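Vacuolar aminopeptidase 1 (Saccharomyces cerevisiae, PDB 5JGF) removes amino acids, preferably neutral or hydrophobic ones, from the N-termini of peptides and proteins in the yeast vacuole, as a zinc-dependent dodecameric aminopeptidase. Local coordinates at residues G89-A94 with D296-G301; G135-Y140 with I148-V153; D154-P159 with D239-Q244; S48-S53 with V317-S322; G368-L373 with G431-S436. One frame throughout, in Å; residues are numbered along the deposited sequence.

Interaction 1. Residues G89-A94 with D296-G301; sequences GSHVDA and DNEEIG. With ZN (zinc ion), chain K; ZN (zinc ion), chain L.
H91 and E298 meet over the face of the imidazole, beside a pair of zinc ions. H91 ends strand 86-91 with CG between its backbone N and carbonyl carbon (chi1 69°). E298 CB comes to 3.3 Å from H91 CG in a CH-pi contact, and the bent glutamate chain carries OE1 above the same face, 3.2 Å from H91 NE2. That last pair is no hydrogen bond, because NE2 has no hydrogen to give and binds a zinc ion at 2.1 Å. E299 approaches differently: its carboxylate stands nearly perpendicular to the ring, the planes 83° apart, with OE2 3.5 Å from H91 CE1. At the ring's other nitrogen, H91 ND1 donates in the ring plane to D93 O at 3.0 Å, with a weak second bond to D93 OD2. D93 also grips the turn after strand 289-295. E299 N reaches the syn lone pair of D93 OD1 at 3.0 Å, while E298 N meets D93 OD2 from above the carboxylate plane. Y119 OH is a further partner of D93 OD1. Around the metals, D262 and D344 join H91 on one zinc, and D262 and H438 join the bidentate E299 on the other. One water bridges both ions and donates to E298 OE1 at 2.6 Å. D93 thus acts as a second-shell residue that orients one zinc ligand and the backbone carrying E298 and E299, and the water shared by both zinc ions is probably the nucleophile, as in related two-zinc exopeptidases.

Interaction 2. Residues G135-Y140 with I148-V153; sequences GGRLLY and IKSALV
I148 opens the contact by laying CG2 3.8 Å from Y140 O, where two strands of a beta hairpin run antiparallel. K149 pairs with Y140 through two backbone bonds, and its CB rests over one face of the Y140 ring, 3.5 Å from CZ. The tyrosine reaches that place because its CG lies between backbone N and carbonyl carbon (chi1 67°). S150 faces the other side of the sheet: its OG accepts from R137 NE at 2.9 Å, almost in the guanidinium plane, at the end of a fully extended arginine chain. A leucine at R137 removes the NE donor and would probably leave the S150 hydroxyl free to turn. A151 forms a hydrogen-bonded pair with L138 and sets its CB 3.8 Å from Y140 CE1. L152, on the face of R137, puts CD1 3.9 Å from R137 CB. V153 closes the ladder with G136, and its CG1 meets L138 CD1 at 3.7 Å. Strand 149-154 is the outermost of its antiparallel sheet in this chain, and strand 132-140 lies between it and strand 233-242. Helix 216-226 packs on L138 and V153, helix 25-38 on R137 and L152, and V383 and V384 of a second subunit touch L139 and R137.

Interaction 3. Residues D154-P159 with D239-Q244; sequences DSTPLP and DLFDVQ
D154 holds CG anti to its backbone N (chi1 177°) and F241 holds CG between N and carbonyl carbon (chi1 47°), which brings the aspartate OD2 to the rim of the phenyl ring, 3.4 Å from F241 CZ. The same oxygen builds an Asx turn at the end of strand 149-154, accepting from T156 N at 3.0 Å. It also takes the hydrogen of T156 OG1 at 2.7 Å, on its syn side. T156 OG1 in turn lies 3.5 Å from F241 CE1, so two oxygens line the edge of the ring near its plane, and the carboxylate stands 71° to it. An alanine in place of D154 would probably free the T156 hydroxyl to turn and leave both T156 donors without this acceptor. Further on, a cis peptide precedes P157, and S155 OG donates to L158 O while also bonding I134. Strand 132-140 lies between strands 149-154 and 233-242 in the antiparallel sheet, its backbone bonded to S155 and to F241. Y20 of helix 7-21 packs on T156 and P157, and F257 of a third subunit on P159. On the apolar side V243 points toward the loop: its CG2 lies 3.9 Å from P159 CB.

Interaction 4. Residues S48-S53 with V317-S322; sequences SNWQDS and VERSSS
W50 and R319 form the tight part of this contact, the guanidinium lying flat on the indole with centres 3.9 Å apart and planes inclined by 26°. R319 CZ sits over the five-membered ring in a cation-pi contact, while its CD lies over the six-membered ring, 4.1 Å from the centroid. The arginine chain bends at chi3 (68°), which lets its aliphatic part and its charged end share one indole face. R319 CB packs 3.5 Å from W50 CE3, and S320 OG comes to the ring edge at 3.9 Å from W50 CZ3 while bonded to V316 O. A water fixes the stack further by accepting from R319 NE at 2.8 Å and from W50 N. The indole N-H goes to S45 O, and R319 NH1 to E46 O. Toward the other end the contact loosens. There the exposed Q51 reaches S322 O with NE2 by a weak bond of 3.3 Å, and a second water donates to that carbonyl at 3.0 Å and accepts weakly from Q51 NE2. The loop between strands 42-43 and 58-65 is therefore held to helix 312-324 mainly at the tryptophan. The arginine charge is thus probably eased by the indole face, the E46 carbonyl and water, with D330 of a second subunit adding only a long, weak ion pair.

Interaction 5. Residues G368-L373 with G431-S436; sequences GITLSL and GIAQLS
T370 and G431 join by two backbone bonds, which make them an antiparallel hydrogen-bonded pair. T370 N donates to G431 O at 2.8 Å and G431 N returns a bond to T370 O at 2.9 Å. The T370-G431 pair is the single bridge between the two segments, and toward G368 and A433 the backbones diverge. T370 O also accepts from N346 ND2, whose amide bonds S372 OG as well. A water spans the widening gap: it donates to G368 O at 2.7 Å, accepts from A433 N at 2.9 Å, and lies 3.0 Å from T370 OG1. It thus links both segments where no direct backbone pair continues the ladder. The hydroxyl reaches it because T370 OG1 is anti to the carbonyl carbon (chi1 -63°), a setting that also places OG1 3.8 Å from A433 CB. The apolar contacts come from I369. Its CG1 is roughly anti to the backbone N (chi1 -155°), and CD1 folds over the peptide after G431, 3.5 Å from G431 O, then on to I432 CG1 at 4.0 Å. The zinc site is near: G431 is about 6 Å from the side chain of the zinc ligand D344, and A433 about as far from the side chain of H347, a probable substrate-binding residue. In the large mixed sheet, strand 369-372 runs between 426-434 and strand 400-403, the outermost in this chain, while 426-434 borders 339-347. Helix 261-278 packs on I432 through L265 and A269, and P363 from a loop touches T370 and A433.

Overall arrangement
From the N terminus, residues 48-53 open the longest loop, which interaction 4 closes only at 317-322, tying a surface loop to helix 312-324. Within it, interaction 1 runs from 89-94 to 296-301 and joins the end of strand 86-91 to the loop after strand 289-295 at the zinc site. Interactions 2 and 3 lie inside that span in turn, one after the other: a hairpin of eight-residue separation, then the link from 154-159 to 239-244. Both belong to the six-stranded antiparallel sheet and touch, G135 O lying 2.7 Å from D239 N. Interaction 5 follows on its own, in the large mixed sheet, about 17 Å from interaction 1 between centres. No loops cross.

Interaction 1. Residues G89-A94 with D296-G301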
# COMPACT_ATOMS: atom_id res chain seq x y z
N GLY D 89 28.09 39.80 16.05
CA GLY D 89 28.19 39.27 14.70
C GLY D 89 26.81 38.95 14.16
O GLY D 89 26.02 38.29 14.83
N SER D 90 26.52 39.43 12.95
CA SER D 90 25.22 39.19 12.32
C SER D 90 25.42 38.94 10.83
O SER D 90 26.52 39.13 10.31
CB SER D 90 24.31 40.40 12.51
OG SER D 90 24.07 40.66 13.88
N HIS D 91 24.37 38.50 10.14
CA HIS D 91 24.52 38.27 8.71
C HIS D 91 23.64 39.21 7.91
O HIS D 91 22.52 39.53 8.31
CB HIS D 91 24.29 36.79 8.35
CG HIS D 91 22.88 36.31 8.51
ND1 HIS D 91 21.95 36.36 7.49
CD2 HIS D 91 22.26 35.68 9.54
CE1 HIS D 91 20.84 35.77 7.87
NE2 HIS D 91 21.00 35.35 9.11
N VAL D 92 24.17 39.70 6.80
CA VAL D 92 23.44 40.63 5.95
C VAL D 92 22.85 40.01 4.70
O VAL D 92 22.16 40.69 3.95
CB VAL D 92 24.33 41.83 5.55
CG1 VAL D 92 24.48 42.77 6.74
CG2 VAL D 92 25.69 41.35 5.08
N ASP D 93 23.12 38.74 4.45
CA ASP D 93 22.52 38.09 3.29
C ASP D 93 21.13 37.67 3.73
O ASP D 93 20.89 37.42 4.92
CB ASP D 93 23.33 36.87 2.84
CG ASP D 93 23.41 35.77 3.90
OD1 ASP D 93 23.15 34.59 3.55
OD2 ASP D 93 23.73 36.08 5.06
N ALA D 94 20.20 37.62 2.79
CA ALA D 94 18.84 37.19 3.09
C ALA D 94 18.36 36.31 1.95
O ALA D 94 18.88 36.39 0.84
CB ALA D 94 17.92 38.40 3.22
N ASP D 296 28.17 37.59 5.08
CA ASP D 296 27.39 37.20 3.92
C ASP D 296 27.24 35.69 4.06
O ASP D 296 27.83 35.08 4.95
CB ASP D 296 28.17 37.54 2.64
CG ASP D 296 27.36 37.35 1.37
OD1 ASP D 296 27.95 37.52 0.28
OD2 ASP D 296 26.15 37.05 1.44
N ASN D 297 26.43 35.10 3.19
CA ASN D 297 26.25 33.65 3.11
C ASN D 297 25.89 32.81 4.34
O ASN D 297 26.19 31.62 4.36
CB ASN D 297 27.49 33.05 2.45
CG ASN D 297 27.79 33.67 1.10
OD1 ASN D 297 26.87 33.98 0.33
ND2 ASN D 297 29.06 33.83 0.79
N GLU D 298 25.26 33.38 5.35
CA GLU D 298 24.87 32.57 6.50
C GLU D 298 23.76 31.61 6.04
O GLU D 298 23.68 30.47 6.49
CB GLU D 298 24.35 33.45 7.64
CG GLU D 298 23.94 32.70 8.92
CD GLU D 298 22.60 31.98 8.80
OE1 GLU D 298 21.75 32.41 8.00
OE2 GLU D 298 22.40 30.97 9.52
N GLU D 299 22.92 32.09 5.13
CA GLU D 299 21.80 31.29 4.64
C GLU D 299 22.22 30.09 3.79
O GLU D 299 21.39 29.24 3.49
CB GLU D 299 20.83 32.18 3.86
CG GLU D 299 20.23 33.31 4.71
CD GLU D 299 19.27 32.82 5.79
OE1 GLU D 299 19.23 31.61 6.09
OE2 GLU D 299 18.54 33.66 6.35
N ILE D 300 23.49 30.03 3.41
CA ILE D 300 23.96 28.88 2.64
C ILE D 300 25.07 28.10 3.33
O ILE D 300 25.82 27.38 2.69
CB ILE D 300 24.41 29.27 1.21
CG1 ILE D 300 25.52 30.32 1.26
CG2 ILE D 300 23.21 29.76 0.40
CD1 ILE D 300 26.18 30.55 -0.09
N GLY D 301 25.19 28.26 4.65
CA GLY D 301 26.19 27.50 5.38
C GLY D 301 27.41 28.21 5.94
O GLY D 301 28.15 27.62 6.73
ZN ZN K . 19.42 34.39 10.20
ZN ZN L . 17.73 32.60 7.90
O HOH W 1 19.45 32.66 9.11
O HOH W 2 17.75 33.40 11.65

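Interaction 2. Residues G135-Y140 with I148-V153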
# COMPACT_ATOMS: atom_id res chain seq x y z
N GLY D 135 17.88 44.03 -8.86
CA GLY D 135 18.94 44.91 -8.40
C GLY D 135 20.17 44.13 -8.02
O GLY D 135 20.15 42.91 -7.93
N GLY D 136 21.27 44.85 -7.80
CA GLY D 136 22.50 44.19 -7.44
C GLY D 136 23.73 44.88 -7.97
O GLY D 136 23.70 46.08 -8.27
N ARG D 137 24.80 44.11 -8.11
CA ARG D 137 26.08 44.63 -8.57
C ARG D 137 26.37 44.39 -10.04
O ARG D 137 26.18 43.29 -10.56
CB ARG D 137 27.19 44.02 -7.72
CG ARG D 137 28.58 44.55 -8.01
CD ARG D 137 29.61 43.81 -7.16
NE ARG D 137 30.88 44.53 -7.11
CZ ARG D 137 31.95 44.12 -6.44
NH1 ARG D 137 33.06 44.85 -6.46
NH2 ARG D 137 31.92 42.98 -5.77
N LEU D 138 26.83 45.44 -10.72
CA LEU D 138 27.20 45.34 -12.12
C LEU D 138 28.69 45.63 -12.20
O LEU D 138 29.18 46.54 -11.54
CB LEU D 138 26.48 46.39 -12.97
CG LEU D 138 24.96 46.36 -13.14
CD1 LEU D 138 24.57 47.43 -14.16
CD2 LEU D 138 24.50 44.99 -13.61
N LEU D 139 29.41 44.84 -12.99
CA LEU D 139 30.83 45.08 -13.19
C LEU D 139 30.95 45.59 -14.61
O LEU D 139 30.39 45.00 -15.54
CB LEU D 139 31.64 43.78 -13.03
CG LEU D 139 31.70 43.16 -11.63
CD1 LEU D 139 32.63 41.95 -11.66
CD2 LEU D 139 32.21 44.19 -10.63
N TYR D 140 31.64 46.71 -14.79
CA TYR D 140 31.78 47.27 -16.13
C TYR D 140 33.17 47.82 -16.39
O TYR D 140 33.98 47.99 -15.47
CB TYR D 140 30.74 48.37 -16.36
CG TYR D 140 30.94 49.61 -15.50
CD1 TYR D 140 30.48 49.65 -14.19
CD2 TYR D 140 31.58 50.74 -16.02
CE1 TYR D 140 30.66 50.79 -13.40
CE2 TYR D 140 31.77 51.87 -15.24
CZ TYR D 140 31.31 51.90 -13.93
OH TYR D 140 31.49 53.03 -13.17
N ILE D 148 38.31 47.75 -14.38
CA ILE D 148 36.99 47.20 -14.10
C ILE D 148 36.40 47.95 -12.91
O ILE D 148 37.04 48.06 -11.87
CB ILE D 148 37.06 45.70 -13.75
CG1 ILE D 148 37.76 44.93 -14.87
CG2 ILE D 148 35.66 45.15 -13.51
CD1 ILE D 148 37.13 45.11 -16.23
N LYS D 149 35.19 48.47 -13.08
CA LYS D 149 34.53 49.20 -12.00
C LYS D 149 33.23 48.51 -11.61
O LYS D 149 32.74 47.64 -12.32
CB LYS D 149 34.25 50.64 -12.43
CG LYS D 149 35.51 51.50 -12.59
CD LYS D 149 35.16 52.91 -13.05
CE LYS D 149 36.41 53.76 -13.22
NZ LYS D 149 36.08 55.15 -13.68
N SER D 150 32.69 48.91 -10.46
CA SER D 150 31.45 48.34 -9.97
C SER D 150 30.38 49.40 -9.80
O SER D 150 30.66 50.55 -9.47
CB SER D 150 31.70 47.64 -8.63
OG SER D 150 30.49 47.22 -8.04
N ALA D 151 29.13 49.00 -10.02
CA ALA D 151 28.00 49.90 -9.87
C ALA D 151 26.84 49.09 -9.32
O ALA D 151 26.71 47.91 -9.62
CB ALA D 151 27.62 50.50 -11.22
N LEU D 152 26.03 49.74 -8.49
CA LEU D 152 24.87 49.08 -7.91
C LEU D 152 23.62 49.63 -8.59
O LEU D 152 23.52 50.84 -8.82
CB LEU D 152 24.81 49.34 -6.41
CG LEU D 152 25.28 48.22 -5.47
CD1 LEU D 152 26.52 47.52 -6.02
CD2 LEU D 152 25.55 48.83 -4.11
N VAL D 153 22.69 48.75 -8.92
CA VAL D 153 21.44 49.16 -9.56
C VAL D 153 20.25 48.63 -8.77
O VAL D 153 20.38 47.68 -8.00
CB VAL D 153 21.38 48.67 -11.02
CG1 VAL D 153 22.46 49.36 -11.84
CG2 VAL D 153 21.56 47.15 -11.07

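Interaction 3. Residues D154-P159 with D239-Q244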
# COMPACT_ATOMS: atom_id res chain seq x y z
N ASP D 154 19.09 49.25 -8.97
CA ASP D 154 17.88 48.87 -8.25
C ASP D 154 16.68 49.41 -9.03
O ASP D 154 16.56 50.61 -9.23
CB ASP D 154 17.94 49.48 -6.85
CG ASP D 154 16.70 49.21 -6.03
OD1 ASP D 154 16.57 49.82 -4.95
OD2 ASP D 154 15.86 48.40 -6.46
N SER D 155 15.79 48.52 -9.45
CA SER D 155 14.61 48.93 -10.22
C SER D 155 13.50 49.54 -9.38
O SER D 155 12.61 50.20 -9.92
CB SER D 155 14.05 47.74 -11.01
OG SER D 155 13.40 46.81 -10.15
N THR D 156 13.54 49.32 -8.07
CA THR D 156 12.51 49.85 -7.17
C THR D 156 12.17 51.29 -7.54
O THR D 156 13.07 52.11 -7.74
CB THR D 156 13.00 49.80 -5.71
OG1 THR D 156 13.42 48.47 -5.39
CG2 THR D 156 11.88 50.22 -4.76
N PRO D 157 10.87 51.64 -7.58
CA PRO D 157 9.68 50.84 -7.31
C PRO D 157 9.15 49.96 -8.44
O PRO D 157 8.13 49.29 -8.28
CB PRO D 157 8.66 51.90 -6.93
CG PRO D 157 8.98 52.98 -7.93
CD PRO D 157 10.50 53.04 -7.87
N LEU D 158 9.82 49.95 -9.58
CA LEU D 158 9.35 49.13 -10.70
C LEU D 158 9.53 47.63 -10.50
O LEU D 158 10.66 47.15 -10.35
CB LEU D 158 10.04 49.54 -12.01
CG LEU D 158 9.66 48.69 -13.23
CD1 LEU D 158 8.19 48.92 -13.57
CD2 LEU D 158 10.53 49.04 -14.42
N PRO D 159 8.43 46.87 -10.46
CA PRO D 159 8.55 45.42 -10.30
C PRO D 159 8.65 44.87 -11.72
O PRO D 159 7.66 44.81 -12.45
CB PRO D 159 7.24 45.04 -9.61
CG PRO D 159 6.26 46.01 -10.19
CD PRO D 159 7.03 47.32 -10.26
N ASP D 239 19.78 40.21 -8.01
CA ASP D 239 18.75 39.50 -7.25
C ASP D 239 17.39 39.95 -7.76
O ASP D 239 17.26 40.98 -8.42
CB ASP D 239 18.71 39.92 -5.77
CG ASP D 239 19.95 39.56 -5.00
OD1 ASP D 239 19.96 39.88 -3.79
OD2 ASP D 239 20.90 38.98 -5.56
N LEU D 240 16.37 39.16 -7.42
CA LEU D 240 14.99 39.50 -7.68
C LEU D 240 14.48 39.54 -6.25
O LEU D 240 14.78 38.64 -5.46
CB LEU D 240 14.26 38.41 -8.47
CG LEU D 240 14.54 38.34 -9.96
CD1 LEU D 240 13.50 37.42 -10.60
CD2 LEU D 240 14.45 39.74 -10.59
N PHE D 241 13.74 40.59 -5.90
CA PHE D 241 13.26 40.74 -4.53
C PHE D 241 11.90 41.44 -4.49
O PHE D 241 11.52 42.10 -5.45
CB PHE D 241 14.27 41.56 -3.74
CG PHE D 241 14.72 42.80 -4.46
CD1 PHE D 241 13.91 43.93 -4.51
CD2 PHE D 241 15.93 42.80 -5.16
CE1 PHE D 241 14.30 45.06 -5.24
CE2 PHE D 241 16.32 43.93 -5.90
CZ PHE D 241 15.51 45.05 -5.94
N ASP D 242 11.20 41.29 -3.37
CA ASP D 242 9.89 41.91 -3.19
C ASP D 242 10.07 43.43 -3.06
O ASP D 242 10.85 43.89 -2.22
CB ASP D 242 9.23 41.38 -1.91
CG ASP D 242 7.75 41.70 -1.83
OD1 ASP D 242 7.31 42.68 -2.46
OD2 ASP D 242 7.02 40.97 -1.13
N VAL D 243 9.36 44.19 -3.88
CA VAL D 243 9.45 45.65 -3.83
C VAL D 243 8.39 46.29 -2.95
O VAL D 243 8.29 47.52 -2.91
CB VAL D 243 9.34 46.29 -5.24
CG1 VAL D 243 10.52 45.88 -6.09
CG2 VAL D 243 8.03 45.90 -5.89
N GLN D 244 7.59 45.49 -2.25
CA GLN D 244 6.57 46.07 -1.39
C GLN D 244 7.22 46.66 -0.14
O GLN D 244 7.83 45.94 0.65
CB GLN D 244 5.52 45.03 -0.99
CG GLN D 244 4.41 45.62 -0.10
CD GLN D 244 3.35 44.60 0.29
OE1 GLN D 244 3.62 43.40 0.35
NE2 GLN D 244 2.14 45.08 0.57

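Interaction 4. Residues S48-S53 with V317-S322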
# COMPACT_ATOMS: atom_id res chain seq x y z
N SER D 48 45.77 46.11 1.63
CA SER D 48 46.97 46.84 2.05
C SER D 48 47.25 46.56 3.52
O SER D 48 46.33 46.33 4.29
CB SER D 48 46.77 48.35 1.84
OG SER D 48 46.58 48.66 0.47
N ASN D 49 48.52 46.58 3.90
CA ASN D 49 48.89 46.34 5.28
C ASN D 49 48.42 47.53 6.13
O ASN D 49 48.55 48.68 5.71
CB ASN D 49 50.40 46.15 5.40
CG ASN D 49 50.86 46.04 6.84
OD1 ASN D 49 50.98 47.04 7.53
ND2 ASN D 49 51.10 44.82 7.30
N TRP D 50 47.89 47.25 7.31
CA TRP D 50 47.36 48.30 8.17
C TRP D 50 48.35 48.91 9.16
O TRP D 50 47.98 49.80 9.94
CB TRP D 50 46.16 47.77 8.95
CG TRP D 50 45.00 47.35 8.09
CD1 TRP D 50 44.85 47.55 6.74
CD2 TRP D 50 43.80 46.70 8.53
NE1 TRP D 50 43.64 47.06 6.32
CE2 TRP D 50 42.97 46.54 7.39
CE3 TRP D 50 43.34 46.24 9.77
CZ2 TRP D 50 41.71 45.93 7.47
CZ3 TRP D 50 42.08 45.64 9.85
CH2 TRP D 50 41.28 45.50 8.70
N GLN D 51 49.60 48.46 9.13
CA GLN D 51 50.61 48.98 10.06
C GLN D 51 50.67 50.50 10.08
O GLN D 51 50.78 51.10 11.15
CB GLN D 51 51.99 48.41 9.72
CG GLN D 51 52.99 48.45 10.86
CD GLN D 51 52.62 47.51 12.00
OE1 GLN D 51 52.39 46.32 11.79
NE2 GLN D 51 52.57 48.05 13.21
N ASP D 52 50.58 51.14 8.92
CA ASP D 52 50.63 52.59 8.85
C ASP D 52 49.28 53.29 8.83
O ASP D 52 49.21 54.52 8.74
CB ASP D 52 51.44 53.05 7.63
CG ASP D 52 52.92 52.74 7.76
OD1 ASP D 52 53.40 52.56 8.89
OD2 ASP D 52 53.61 52.69 6.72
N SER D 53 48.20 52.52 8.92
CA SER D 53 46.86 53.11 8.91
C SER D 53 46.28 53.18 10.31
O SER D 53 45.44 54.03 10.60
CB SER D 53 45.92 52.30 8.00
OG SER D 53 46.32 52.41 6.65
N VAL D 317 40.87 41.66 14.19
CA VAL D 317 41.50 41.71 15.51
C VAL D 317 43.01 41.46 15.45
O VAL D 317 43.77 42.12 16.16
CB VAL D 317 40.84 40.71 16.48
CG1 VAL D 317 41.59 40.68 17.80
CG2 VAL D 317 39.39 41.12 16.72
N GLU D 318 43.44 40.53 14.61
CA GLU D 318 44.87 40.25 14.50
C GLU D 318 45.62 41.40 13.83
O GLU D 318 46.64 41.86 14.33
CB GLU D 318 45.13 38.95 13.73
CG GLU D 318 46.60 38.74 13.36
CD GLU D 318 46.93 37.31 12.98
OE1 GLU D 318 46.05 36.61 12.44
OE2 GLU D 318 48.08 36.89 13.20
N ARG D 319 45.10 41.87 12.69
CA ARG D 319 45.73 42.96 11.96
C ARG D 319 45.77 44.24 12.79
O ARG D 319 46.78 44.96 12.80
CB ARG D 319 44.98 43.22 10.65
CG ARG D 319 44.95 42.03 9.71
CD ARG D 319 44.15 42.30 8.45
NE ARG D 319 44.80 43.29 7.59
CZ ARG D 319 44.63 43.36 6.27
NH1 ARG D 319 43.84 42.49 5.66
NH2 ARG D 319 45.26 44.29 5.57
N SER D 320 44.67 44.53 13.47
CA SER D 320 44.57 45.73 14.30
C SER D 320 45.54 45.70 15.47
O SER D 320 46.29 46.65 15.69
CB SER D 320 43.13 45.88 14.82
OG SER D 320 42.24 46.14 13.76
N SER D 321 45.53 44.60 16.22
CA SER D 321 46.40 44.45 17.37
C SER D 321 47.87 44.50 16.96
O SER D 321 48.73 44.96 17.72
CB SER D 321 46.10 43.15 18.12
OG SER D 321 46.29 42.01 17.30
N SER D 322 48.17 44.03 15.75
CA SER D 322 49.55 44.04 15.25
C SER D 322 50.00 45.46 14.90
O SER D 322 51.11 45.86 15.24
CB SER D 322 49.69 43.15 14.02
OG SER D 322 49.61 41.78 14.37
O HOH W 3 47.29 44.56 8.12
O HOH W 4 53.95 46.90 15.23

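Interaction 5. Residues G368-L373 with G431-S436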
# COMPACT_ATOMS: atom_id res chain seq x y z
N GLY D 368 11.61 42.58 24.32
CA GLY D 368 13.06 42.72 24.36
C GLY D 368 13.79 41.63 23.59
O GLY D 368 13.17 40.79 22.94
N ILE D 369 15.11 41.65 23.69
CA ILE D 369 15.96 40.68 23.01
C ILE D 369 15.61 39.26 23.44
O ILE D 369 15.15 39.04 24.57
CB ILE D 369 17.46 40.97 23.31
CG1 ILE D 369 18.34 40.41 22.19
CG2 ILE D 369 17.85 40.38 24.66
CD1 ILE D 369 18.25 41.20 20.89
N THR D 370 15.83 38.30 22.55
CA THR D 370 15.54 36.91 22.86
C THR D 370 16.80 36.07 22.83
O THR D 370 17.54 36.07 21.85
CB THR D 370 14.51 36.32 21.86
OG1 THR D 370 13.28 37.02 21.99
CG2 THR D 370 14.27 34.83 22.16
N LEU D 371 17.05 35.36 23.93
CA LEU D 371 18.21 34.51 24.04
C LEU D 371 17.88 33.19 23.34
O LEU D 371 16.81 32.62 23.55
CB LEU D 371 18.51 34.28 25.52
CG LEU D 371 19.95 34.17 26.01
CD1 LEU D 371 20.81 35.28 25.42
CD2 LEU D 371 19.93 34.26 27.53
N SER D 372 18.79 32.72 22.49
CA SER D 372 18.59 31.46 21.77
C SER D 372 19.35 30.37 22.50
O SER D 372 20.58 30.42 22.62
CB SER D 372 19.10 31.58 20.33
OG SER D 372 18.35 32.53 19.60
N LEU D 373 18.61 29.38 22.99
CA LEU D 373 19.20 28.30 23.76
C LEU D 373 18.99 26.94 23.11
O LEU D 373 17.90 26.65 22.61
CB LEU D 373 18.60 28.28 25.16
CG LEU D 373 18.71 29.59 25.96
CD1 LEU D 373 17.37 29.93 26.58
CD2 LEU D 373 19.79 29.43 27.02
N GLY D 431 18.88 37.35 19.65
CA GLY D 431 18.44 38.17 18.55
C GLY D 431 17.05 38.72 18.76
O GLY D 431 16.43 38.47 19.80
N ILE D 432 16.58 39.48 17.79
CA ILE D 432 15.25 40.06 17.84
C ILE D 432 14.36 39.00 17.20
O ILE D 432 14.64 38.56 16.09
CB ILE D 432 15.19 41.37 17.03
CG1 ILE D 432 16.18 42.38 17.62
CG2 ILE D 432 13.77 41.93 17.04
CD1 ILE D 432 16.34 43.66 16.81
N ALA D 433 13.32 38.58 17.91
CA ALA D 433 12.42 37.56 17.40
C ALA D 433 11.48 38.09 16.34
O ALA D 433 11.10 39.26 16.35
CB ALA D 433 11.62 36.96 18.55
N GLN D 434 11.11 37.23 15.40
CA GLN D 434 10.19 37.61 14.33
C GLN D 434 9.27 36.45 13.97
O GLN D 434 9.54 35.30 14.30
CB GLN D 434 10.97 38.02 13.08
CG GLN D 434 11.82 36.91 12.48
CD GLN D 434 12.19 37.17 11.04
OE1 GLN D 434 11.38 36.99 10.13
NE2 GLN D 434 13.43 37.61 10.82
N LEU D 435 8.18 36.78 13.30
CA LEU D 435 7.23 35.79 12.84
C LEU D 435 7.59 35.50 11.39
O LEU D 435 8.25 36.31 10.73
CB LEU D 435 5.81 36.34 12.86
CG LEU D 435 5.06 36.44 14.19
CD1 LEU D 435 3.78 37.25 13.99
CD2 LEU D 435 4.73 35.04 14.69
N SER D 436 7.19 34.33 10.91
CA SER D 436 7.39 33.96 9.51
C SER D 436 8.80 34.09 8.97
O SER D 436 9.00 34.61 7.87
CB SER D 436 6.45 34.81 8.64
OG SER D 436 5.13 34.82 9.18
O HOH W 5 12.67 39.57 20.56